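Long-range contacts in metallo-carboxypeptidase (Pseudomonas aeruginosa, PDB 4A39), which probably removes C-terminal residues from peptides or proteins as a zinc-dependent cytosolic carboxypeptidase of the M14 family: residues A39-L44 / H227-T232; H48-H53 / F120-P125; S152-D157 / T232-Q237. One frame throughout, in Å; residues are numbered along the deposited sequence.

Contact 1 (A39-L44 / H227-T232); sequences AIRPDL and HGNLRT. With GEM ((2-guanidinoethylmercapto)succinic acid), chain D.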
loop_
_atom_site.group_PDB
_atom_site.type_symbol
_atom_site.label_atom_id
_atom_site.label_comp_id
_atom_site.label_asym_id
_atom_site.label_seq_id
_atom_site.Cartn_x
_atom_site.Cartn_y
_atom_site.Cartn_z
ATOM N N ALA A 39 -3.030 -18.178 15.181
ATOM C CA ALA A 39 -3.747 -16.946 15.502
ATOM C C ALA A 39 -2.957 -15.742 14.991
ATOM O O ALA A 39 -1.725 -15.758 14.966
ATOM C CB ALA A 39 -3.961 -16.825 17.007
ATOM N N ILE A 40 -3.674 -14.707 14.571
ATOM C CA ILE A 40 -3.039 -13.493 14.082
ATOM C C ILE A 40 -2.709 -12.642 15.306
ATOM O O ILE A 40 -3.473 -12.597 16.278
ATOM C CB ILE A 40 -3.983 -12.725 13.123
ATOM C CG1 ILE A 40 -4.415 -13.653 11.982
ATOM C CG2 ILE A 40 -3.271 -11.496 12.548
ATOM C CD1 ILE A 40 -5.455 -13.046 11.046
ATOM N N ARG A 41 -1.554 -11.988 15.268
ATOM C CA ARG A 41 -1.105 -11.151 16.379
ATOM C C ARG A 41 -1.535 -9.691 16.230
ATOM O O ARG A 41 -1.372 -9.090 15.166
ATOM C CB ARG A 41 0.421 -11.206 16.484
ATOM C CG ARG A 41 1.001 -10.528 17.722
ATOM C CD ARG A 41 2.351 -9.897 17.401
ATOM N NE ARG A 41 2.187 -8.638 16.677
ATOM C CZ ARG A 41 2.833 -8.314 15.563
ATOM N NH1 ARG A 41 3.701 -9.160 15.017
ATOM N NH2 ARG A 41 2.605 -7.138 14.990
ATOM N N PRO A 42 -2.094 -9.098 17.296
ATOM C CA PRO A 42 -2.518 -7.693 17.227
ATOM C C PRO A 42 -1.308 -6.765 17.074
ATOM O O PRO A 42 -0.183 -7.144 17.397
ATOM C CB PRO A 42 -3.221 -7.479 18.565
ATOM C CG PRO A 42 -3.765 -8.851 18.885
ATOM C CD PRO A 42 -2.597 -9.735 18.526
ATOM N N ASP A 43 -1.547 -5.552 16.585
ATOM C CA ASP A 43 -0.479 -4.565 16.406
ATOM C C ASP A 43 0.317 -4.324 17.697
ATOM O O ASP A 43 -0.197 -4.519 18.801
ATOM C CB ASP A 43 -1.073 -3.240 15.917
ATOM C CG ASP A 43 -1.387 -3.252 14.431
ATOM O OD1 ASP A 43 -1.230 -4.316 13.796
ATOM O OD2 ASP A 43 -1.788 -2.191 13.899
ATOM N N LEU A 44 1.562 -3.879 17.544
ATOM C CA LEU A 44 2.444 -3.613 18.683
ATOM C C LEU A 44 1.767 -2.845 19.810
ATOM O O LEU A 44 1.884 -3.219 20.983
ATOM C CB LEU A 44 3.681 -2.824 18.236
ATOM C CG LEU A 44 5.012 -3.553 18.046
ATOM C CD1 LEU A 44 6.079 -2.533 17.685
ATOM C CD2 LEU A 44 5.408 -4.282 19.320
ATOM N N HIS A 227 7.510 -4.729 11.930
ATOM C CA HIS A 227 6.907 -5.507 13.009
ATOM C C HIS A 227 5.688 -6.327 12.624
ATOM O O HIS A 227 5.064 -6.964 13.476
ATOM C CB HIS A 227 6.569 -4.598 14.189
ATOM C CG HIS A 227 7.762 -4.238 15.018
ATOM N ND1 HIS A 227 8.270 -2.959 15.082
ATOM C CD2 HIS A 227 8.582 -5.010 15.770
ATOM C CE1 HIS A 227 9.354 -2.959 15.839
ATOM N NE2 HIS A 227 9.565 -4.189 16.268
ATOM N N GLY A 228 5.352 -6.325 11.340
ATOM C CA GLY A 228 4.203 -7.093 10.896
ATOM C C GLY A 228 2.871 -6.552 11.383
ATOM O O GLY A 228 1.925 -7.314 11.567
ATOM N N ASN A 229 2.806 -5.240 11.596
ATOM C CA ASN A 229 1.584 -4.569 12.036
ATOM C C ASN A 229 0.647 -4.448 10.841
ATOM O O ASN A 229 1.064 -4.620 9.695
ATOM C CB ASN A 229 1.876 -3.138 12.505
ATOM C CG ASN A 229 2.191 -3.032 13.986
ATOM O OD1 ASN A 229 2.336 -1.920 14.508
ATOM N ND2 ASN A 229 2.297 -4.164 14.669
ATOM N N LEU A 230 -0.610 -4.112 11.114
ATOM C CA LEU A 230 -1.598 -3.923 10.061
ATOM C C LEU A 230 -1.939 -2.452 9.877
ATOM O O LEU A 230 -1.847 -1.899 8.778
ATOM C CB LEU A 230 -2.912 -4.644 10.400
ATOM C CG LEU A 230 -4.127 -4.095 9.629
ATOM C CD1 LEU A 230 -4.057 -4.545 8.169
ATOM C CD2 LEU A 230 -5.423 -4.564 10.268
ATOM N N ARG A 231 -2.292 -1.823 10.994
ATOM C CA ARG A 231 -2.803 -0.462 10.995
ATOM C C ARG A 231 -2.023 0.704 11.587
ATOM O O ARG A 231 -2.038 1.808 11.033
ATOM C CB ARG A 231 -4.163 -0.514 11.690
ATOM C CG ARG A 231 -5.027 0.708 11.538
ATOM C CD ARG A 231 -5.693 0.700 10.191
ATOM N NE ARG A 231 -6.466 1.915 9.992
ATOM C CZ ARG A 231 -7.049 2.253 8.848
ATOM N NH1 ARG A 231 -6.953 1.458 7.786
ATOM N NH2 ARG A 231 -7.708 3.399 8.765
ATOM N N THR A 232 -1.355 0.472 12.709
ATOM C CA THR A 232 -0.674 1.556 13.408
ATOM C C THR A 232 0.847 1.599 13.399
ATOM O O THR A 232 1.507 0.622 13.053
ATOM C CB THR A 232 -1.142 1.587 14.877
ATOM O OG1 THR A 232 -0.863 0.324 15.501
ATOM C CG2 THR A 232 -2.642 1.855 14.949
HETATM C C8 GEM D . -8.811 4.710 4.284
HETATM S S7 GEM D . -7.682 5.653 3.195
HETATM C C6 GEM D . -8.862 6.813 2.414
HETATM C C5 GEM D . -10.290 6.276 2.278
HETATM N N3 GEM D . -10.941 6.204 3.594
HETATM C C1 GEM D . -11.991 6.982 3.849
HETATM N N4 GEM D . -12.428 7.822 2.914
HETATM N N2 GEM D . -12.598 6.934 5.030
HETATM C C9 GEM D . -8.391 4.811 5.752
HETATM O O14 GEM D . -7.441 5.577 6.034
HETATM O O15 GEM D . -9.032 4.117 6.567
HETATM C C10 GEM D . -8.897 3.246 3.846
HETATM C C11 GEM D . -7.540 2.542 3.935
HETATM O O12 GEM D . -7.139 1.934 2.918
HETATM O O13 GEM D . -6.940 2.612 5.027
#
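This contact joins the N-terminal beta domain to the loop that brings Arg231 to the ligand pocket of the M14 zinc carboxypeptidase domain. Residues 39-44 leave strand 36-39. Residues 227-232 follow helix 222-226, which ends in a Schellman motif with Gly228 at positive phi. Asp43 carries the contact. Its CG is anti to its own carbonyl carbon, beside the backbone N, and its carboxylate reaches three consecutive backbone N-H groups. OD1 accepts from Leu230 N at 2.8 Å, from above the carboxylate plane. OD2 accepts twice. Arg231 N comes in on the syn lone pair at 3.0 Å, and Thr232 N lies above the plane at 2.9 Å, with a nearly straight bond (164°). These bonds use both oxygens of the buried carboxylate and probably favour its charged form. The carboxylate also stacks on the amide of Asn229, with the planes 17° apart. Thr232 OG1 is tied to Ser46, in the same loop as Asp43.

The Asp43 bonds fix the backbone from which Arg231 extends the other way, into the ligand pocket. Its guanidinium meets the two carboxylates of the inhibitor GEM. NH2 donates to GEM O15 almost straight, at 2.7 Å, and NH1 donates to GEM O13. Asp238 pairs with NE. Asp43 is therefore a second-shell residue behind a ligand-binding arginine.

At the other end, Arg41 bends at chi2 and chi3. Its NE bonds to Pro42 O, which helps set the turn of the guanidinium. NH2 donates to His227 O at 2.9 Å, and NH1 adds a weak bond to the same oxygen. Leu44 lies over one face of the His227 ring in a CH-pi contact, its CD1 3.6 Å from the ring centroid.

Contact 2 (H48-H53 / F120-P125); sequences HFQWFH and FAYFEP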
loop_
_atom_site.group_PDB
_atom_site.type_symbol
_atom_site.label_atom_id
_atom_site.label_comp_id
_atom_site.label_asym_id
_atom_site.label_seq_id
_atom_site.Cartn_x
_atom_site.Cartn_y
_atom_site.Cartn_z
ATOM N N HIS A 48 -5.784 -3.588 16.560
ATOM C CA HIS A 48 -5.922 -4.019 15.171
ATOM C C HIS A 48 -5.102 -5.221 14.740
ATOM O O HIS A 48 -4.000 -5.452 15.222
ATOM C CB HIS A 48 -5.542 -2.893 14.204
ATOM C CG HIS A 48 -6.159 -1.572 14.519
ATOM N ND1 HIS A 48 -5.625 -0.703 15.447
ATOM C CD2 HIS A 48 -7.252 -0.955 14.009
ATOM C CE1 HIS A 48 -6.363 0.392 15.495
ATOM N NE2 HIS A 48 -7.355 0.264 14.633
ATOM N N PHE A 49 -5.662 -5.973 13.800
ATOM C CA PHE A 49 -4.971 -7.091 13.188
ATOM C C PHE A 49 -5.755 -7.633 12.010
ATOM O O PHE A 49 -6.981 -7.522 11.956
ATOM C CB PHE A 49 -4.643 -8.222 14.184
ATOM C CG PHE A 49 -5.830 -9.022 14.659
ATOM C CD1 PHE A 49 -6.250 -10.155 13.964
ATOM C CD2 PHE A 49 -6.471 -8.698 15.848
ATOM C CE1 PHE A 49 -7.283 -10.955 14.455
ATOM C CE2 PHE A 49 -7.502 -9.488 16.346
ATOM C CZ PHE A 49 -7.910 -10.621 15.652
ATOM N N GLN A 50 -5.012 -8.171 11.049
ATOM C CA GLN A 50 -5.568 -8.784 9.847
ATOM C C GLN A 50 -4.394 -9.361 9.063
ATOM O O GLN A 50 -4.457 -10.490 8.585
ATOM C CB GLN A 50 -6.315 -7.762 8.985
ATOM C CG GLN A 50 -7.077 -8.405 7.823
ATOM C CD GLN A 50 -8.587 -8.405 8.018
ATOM O OE1 GLN A 50 -9.091 -8.141 9.110
ATOM N NE2 GLN A 50 -9.317 -8.709 6.947
ATOM N N TRP A 51 -3.326 -8.575 8.940
ATOM C CA TRP A 51 -2.122 -9.008 8.237
ATOM C C TRP A 51 -1.450 -10.170 8.963
ATOM O O TRP A 51 -1.355 -10.176 10.188
ATOM C CB TRP A 51 -1.130 -7.835 8.106
ATOM C CG TRP A 51 0.265 -8.255 7.709
ATOM C CD1 TRP A 51 1.291 -8.600 8.548
ATOM C CD2 TRP A 51 0.761 -8.438 6.375
ATOM N NE1 TRP A 51 2.389 -8.989 7.818
ATOM C CE2 TRP A 51 2.091 -8.902 6.482
ATOM C CE3 TRP A 51 0.207 -8.261 5.098
ATOM C CZ2 TRP A 51 2.879 -9.191 5.359
ATOM C CZ3 TRP A 51 0.991 -8.550 3.980
ATOM C CH2 TRP A 51 2.313 -9.010 4.121
ATOM N N PHE A 52 -1.017 -11.167 8.197
ATOM C CA PHE A 52 -0.318 -12.322 8.750
ATOM C C PHE A 52 0.793 -12.676 7.772
ATOM O O PHE A 52 0.710 -12.354 6.588
ATOM C CB PHE A 52 -1.276 -13.512 8.946
ATOM C CG PHE A 52 -1.905 -14.020 7.674
ATOM C CD1 PHE A 52 -1.257 -14.965 6.883
ATOM C CD2 PHE A 52 -3.160 -13.567 7.282
ATOM C CE1 PHE A 52 -1.853 -15.454 5.718
ATOM C CE2 PHE A 52 -3.768 -14.043 6.123
ATOM C CZ PHE A 52 -3.111 -14.991 5.336
ATOM N N HIS A 53 1.839 -13.316 8.280
ATOM C CA HIS A 53 2.982 -13.707 7.463
ATOM C C HIS A 53 3.814 -14.681 8.288
ATOM O O HIS A 53 4.342 -14.321 9.336
ATOM C CB HIS A 53 3.809 -12.461 7.106
ATOM C CG HIS A 53 4.984 -12.734 6.217
ATOM N ND1 HIS A 53 5.926 -11.771 5.922
ATOM C CD2 HIS A 53 5.372 -13.853 5.559
ATOM C CE1 HIS A 53 6.844 -12.285 5.123
ATOM N NE2 HIS A 53 6.532 -13.546 4.887
ATOM N N PHE A 120 3.419 -18.211 3.961
ATOM C CA PHE A 120 2.065 -17.726 3.702
ATOM C C PHE A 120 1.998 -16.282 4.175
ATOM O O PHE A 120 2.637 -15.917 5.169
ATOM C CB PHE A 120 1.003 -18.535 4.463
ATOM C CG PHE A 120 0.834 -19.940 3.973
ATOM C CD1 PHE A 120 -0.064 -20.222 2.950
ATOM C CD2 PHE A 120 1.551 -20.986 4.545
ATOM C CE1 PHE A 120 -0.251 -21.522 2.505
ATOM C CE2 PHE A 120 1.369 -22.292 4.109
ATOM C CZ PHE A 120 0.465 -22.560 3.086
ATOM N N ALA A 121 1.241 -15.460 3.458
ATOM C CA ALA A 121 1.086 -14.060 3.835
ATOM C C ALA A 121 -0.253 -13.524 3.350
ATOM O O ALA A 121 -0.889 -14.121 2.480
ATOM C CB ALA A 121 2.226 -13.220 3.265
ATOM N N TYR A 122 -0.676 -12.399 3.914
ATOM C CA TYR A 122 -1.951 -11.792 3.544
ATOM C C TYR A 122 -1.836 -11.150 2.161
ATOM O O TYR A 122 -2.828 -11.023 1.434
ATOM C CB TYR A 122 -2.359 -10.771 4.612
ATOM C CG TYR A 122 -3.766 -10.221 4.485
ATOM C CD1 TYR A 122 -4.822 -11.025 4.036
ATOM C CD2 TYR A 122 -4.049 -8.906 4.848
ATOM C CE1 TYR A 122 -6.123 -10.528 3.950
ATOM C CE2 TYR A 122 -5.344 -8.400 4.767
ATOM C CZ TYR A 122 -6.375 -9.213 4.317
ATOM O OH TYR A 122 -7.658 -8.708 4.232
ATOM N N PHE A 123 -0.620 -10.743 1.813
ATOM C CA PHE A 123 -0.317 -10.169 0.500
ATOM C C PHE A 123 1.186 -10.333 0.286
ATOM O O PHE A 123 1.934 -10.483 1.250
ATOM C CB PHE A 123 -0.676 -8.678 0.421
ATOM C CG PHE A 123 -0.715 -8.145 -0.991
ATOM C CD1 PHE A 123 -1.844 -8.329 -1.784
ATOM C CD2 PHE A 123 0.392 -7.501 -1.540
ATOM C CE1 PHE A 123 -1.867 -7.880 -3.104
ATOM C CE2 PHE A 123 0.378 -7.049 -2.861
ATOM C CZ PHE A 123 -0.753 -7.240 -3.641
ATOM N N GLU A 124 1.629 -10.311 -0.970
ATOM C CA GLU A 124 3.055 -10.434 -1.278
ATOM C C GLU A 124 3.787 -9.346 -0.479
ATOM O O GLU A 124 3.637 -8.162 -0.761
ATOM C CB GLU A 124 3.270 -10.241 -2.784
ATOM C CG GLU A 124 4.691 -10.502 -3.254
ATOM C CD GLU A 124 4.814 -10.570 -4.767
ATOM O OE1 GLU A 124 3.796 -10.394 -5.475
ATOM O OE2 GLU A 124 5.939 -10.804 -5.249
ATOM N N PRO A 125 4.602 -9.740 0.519
ATOM C CA PRO A 125 5.342 -8.798 1.369
ATOM C C PRO A 125 6.425 -7.942 0.726
ATOM O O PRO A 125 7.095 -8.366 -0.218
ATOM C CB PRO A 125 5.937 -9.695 2.461
ATOM C CG PRO A 125 5.091 -10.937 2.422
ATOM C CD PRO A 125 4.855 -11.125 0.952
#
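Gln50 is the first residue of 48-53 to reach 120-125. Its CG is anti to the backbone N and the chain bends at chi2. CG therefore rests against Tyr122 CE2, and NE2 donates to Tyr122 OH at 3.2 Å. The hydroxyl lies near the amide plane and the bond is fairly straight (162°). Gln50 OE1 is held by Ser75 and Tyr77 N, so both ends of the amide are fixed.

Trp51 also has CG anti to the backbone N. The six-membered part of its indole lies along the loop 122-125. CE3 packs on Tyr122 CB at 3.6 Å, and CZ3 meets Phe123 CB at the ring edge. CH2 touches Pro125 CG, also at the edge.

Phe52 holds its CG in the crowded position between N and carbonyl carbon (chi1 62°). One face of its ring receives Tyr122 CB in a CH-pi contact. Its own carbonyl O accepts from Tyr122 N at 3.0 Å, in the carbonyl plane.

His53 begins strand 53-57 and pairs with Ala121 as an antiparallel non-hydrogen-bonded bridge. His53 CA directs a CA-H...O contact to Phe120 O at 3.2 Å. Pro125 CG sits over one face of the His53 ring, 3.8 Å from its centroid. Ser22 accepts the indole NE1 bond of Trp51 on its O and bonds His53 ND1 through OG.

The contact thus continues the pairing of strands 53-57 and 118-121 into an aromatic cluster that faces the carboxypeptidase domain, where Trp51 stacks with His184 and Tyr122 with Phe351. Tyr122 is gripped at both ends, by its backbone N and by its hydroxyl. Most of the remaining contact is apolar, so these two hydrogen bonds give a largely greasy interface its polar fixed points.

Contact 3 (S152-D157 / T232-Q237); sequences SVQGRD and TNAAGQ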
loop_
_atom_site.group_PDB
_atom_site.type_symbol
_atom_site.label_atom_id
_atom_site.label_comp_id
_atom_site.label_asym_id
_atom_site.label_seq_id
_atom_site.Cartn_x
_atom_site.Cartn_y
_atom_site.Cartn_z
ATOM N N SER A 152 11.327 7.742 12.177
ATOM C CA SER A 152 10.184 7.077 12.790
ATOM C C SER A 152 10.335 7.014 14.305
ATOM O O SER A 152 11.396 7.313 14.851
ATOM C CB SER A 152 10.052 5.656 12.245
ATOM O OG SER A 152 11.105 4.842 12.736
ATOM N N VAL A 153 9.266 6.619 14.983
ATOM C CA VAL A 153 9.291 6.510 16.433
ATOM C C VAL A 153 10.474 5.672 16.916
ATOM O O VAL A 153 11.140 6.027 17.898
ATOM C CB VAL A 153 7.980 5.885 16.953
ATOM C CG1 VAL A 153 8.100 5.582 18.439
ATOM C CG2 VAL A 153 6.821 6.834 16.695
ATOM N N GLN A 154 10.750 4.574 16.217
ATOM C CA GLN A 154 11.842 3.690 16.607
ATOM C C GLN A 154 13.176 3.937 15.901
ATOM O O GLN A 154 14.067 3.090 15.937
ATOM C CB GLN A 154 11.416 2.232 16.432
ATOM C CG GLN A 154 10.151 1.881 17.211
ATOM C CD GLN A 154 9.873 0.396 17.215
ATOM O OE1 GLN A 154 9.985 -0.263 16.186
ATOM N NE2 GLN A 154 9.501 -0.140 18.378
ATOM N N GLY A 155 13.311 5.089 15.252
ATOM C CA GLY A 155 14.570 5.422 14.604
ATOM C C GLY A 155 14.875 4.847 13.234
ATOM O O GLY A 155 16.032 4.562 12.930
ATOM N N ARG A 156 13.850 4.666 12.410
ATOM C CA ARG A 156 14.050 4.161 11.058
ATOM C C ARG A 156 13.847 5.329 10.090
ATOM O O ARG A 156 13.084 6.253 10.377
ATOM C CB ARG A 156 13.066 3.026 10.761
ATOM C CG ARG A 156 13.304 1.780 11.612
ATOM C CD ARG A 156 12.473 0.595 11.134
ATOM N NE ARG A 156 12.821 -0.632 11.849
ATOM C CZ ARG A 156 12.410 -0.932 13.079
ATOM N NH1 ARG A 156 11.622 -0.098 13.744
ATOM N NH2 ARG A 156 12.802 -2.065 13.648
ATOM N N ASP A 157 14.542 5.296 8.956
ATOM C CA ASP A 157 14.453 6.370 7.968
ATOM C C ASP A 157 13.145 6.464 7.187
ATOM O O ASP A 157 12.576 5.452 6.788
ATOM C CB ASP A 157 15.580 6.254 6.935
ATOM C CG ASP A 157 16.929 6.685 7.475
ATOM O OD1 ASP A 157 16.959 7.545 8.374
ATOM O OD2 ASP A 157 17.958 6.182 6.975
ATOM N N THR A 232 -1.355 0.472 12.709
ATOM C CA THR A 232 -0.674 1.556 13.408
ATOM C C THR A 232 0.847 1.599 13.399
ATOM O O THR A 232 1.507 0.622 13.053
ATOM C CB THR A 232 -1.142 1.587 14.877
ATOM O OG1 THR A 232 -0.863 0.324 15.501
ATOM C CG2 THR A 232 -2.642 1.855 14.949
ATOM N N ASN A 233 1.395 2.757 13.768
ATOM C CA ASN A 233 2.841 2.901 13.846
ATOM C C ASN A 233 3.244 2.350 15.211
ATOM O O ASN A 233 2.393 1.823 15.935
ATOM C CB ASN A 233 3.284 4.371 13.647
ATOM C CG ASN A 233 2.992 5.280 14.845
ATOM O OD1 ASN A 233 2.273 4.923 15.772
ATOM N ND2 ASN A 233 3.555 6.488 14.802
ATOM N N ALA A 234 4.521 2.451 15.557
ATOM C CA ALA A 234 5.007 1.900 16.821
ATOM C C ALA A 234 4.302 2.414 18.067
ATOM O O ALA A 234 4.116 1.657 19.019
ATOM C CB ALA A 234 6.518 2.126 16.947
ATOM N N ALA A 235 3.907 3.684 18.066
ATOM C CA ALA A 235 3.238 4.274 19.224
ATOM C C ALA A 235 1.752 3.930 19.299
ATOM O O ALA A 235 1.060 4.345 20.232
ATOM C CB ALA A 235 3.423 5.798 19.221
ATOM N N GLY A 236 1.261 3.174 18.322
ATOM C CA GLY A 236 -0.142 2.795 18.314
ATOM C C GLY A 236 -1.079 3.794 17.658
ATOM O O GLY A 236 -2.294 3.721 17.842
ATOM N N GLN A 237 -0.518 4.720 16.884
ATOM C CA GLN A 237 -1.308 5.739 16.199
ATOM C C GLN A 237 -1.618 5.367 14.749
ATOM O O GLN A 237 -0.748 4.873 14.035
ATOM C CB GLN A 237 -0.550 7.076 16.228
ATOM C CG GLN A 237 -1.194 8.211 15.433
ATOM C CD GLN A 237 -2.554 8.600 15.972
ATOM O OE1 GLN A 237 -2.729 8.759 17.181
ATOM N NE2 GLN A 237 -3.525 8.765 15.078
#
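Val153 stands at the second position of a type I beta turn, Ser152 to Gly155, in the hairpin between strands 144-151 and 157-163. Its CB points toward segment 232-237 and meets Ala234 CB at 4.0 Å. CG1, anti to the backbone N (chi1 171°), also touches Ala234 CB. CG2, beside the backbone N, reaches Asn233 ND2 at 3.8 Å and lies more loosely against Ala235 CB. Val153 and Asn233 cross at about a right angle. Gln154 runs along the same methyl, with its CG 3.7 Å from Ala234 CB and its CD close by. Ala234 CB is thus met by both Val153 and Gln154.

The second segment is also a type I turn, Asn233 to Gly236. Ala234 takes the same position in it as Val153 does in the first, so the second residues of the two turns face each other. Each turn is braced from within. Ser152 OG accepts from Arg156 N at 2.8 Å. Asn233 OD1 accepts from Gln237 N at 3.0 Å, with the donor above the carbonyl plane, and takes a weak bond from Ala235 N. Asn233 keeps its CG in the crowded position (chi1 74°), which turns OD1 back over its own turn. Its ND2 bonds to Arg250 O and Glu253 OE1. Asp223 bonds to Ser152 OG and Gln154 N and forms a salt bridge with Arg156, and so ties the first turn to helix 222-226.

No hydrogen bond crosses between the two segments. They join a surface hairpin of the carboxypeptidase domain to the loop that carries Arg231. The contact is therefore a small apolar touch between two turns whose polar groups are largely engaged within their own turns or with neighbouring helices and loops.

Overall arrangement
From the N terminus, residues 39-44 come first, and the loop of contact 1 stays open until 227-232. Contact 2 opens at 48-53 and closes at 120-125, entirely within that span and within the N-terminal beta domain. Asp43 N, probably bonded to His48 O, links the two contacts directly. Contact 3 opens at 152-157, after contact 2 has closed, and ends at 232-237. It therefore crosses contact 1, and the two share Thr232. His227 and Gln154 also touch between them. Contact 2 joins the start of strand 53-57 to the end of strand 118-121 and the loop after it. Contact 1 joins the beta domain to the pocket loop, and contact 3 ties that loop to an edge hairpin of the catalytic domain.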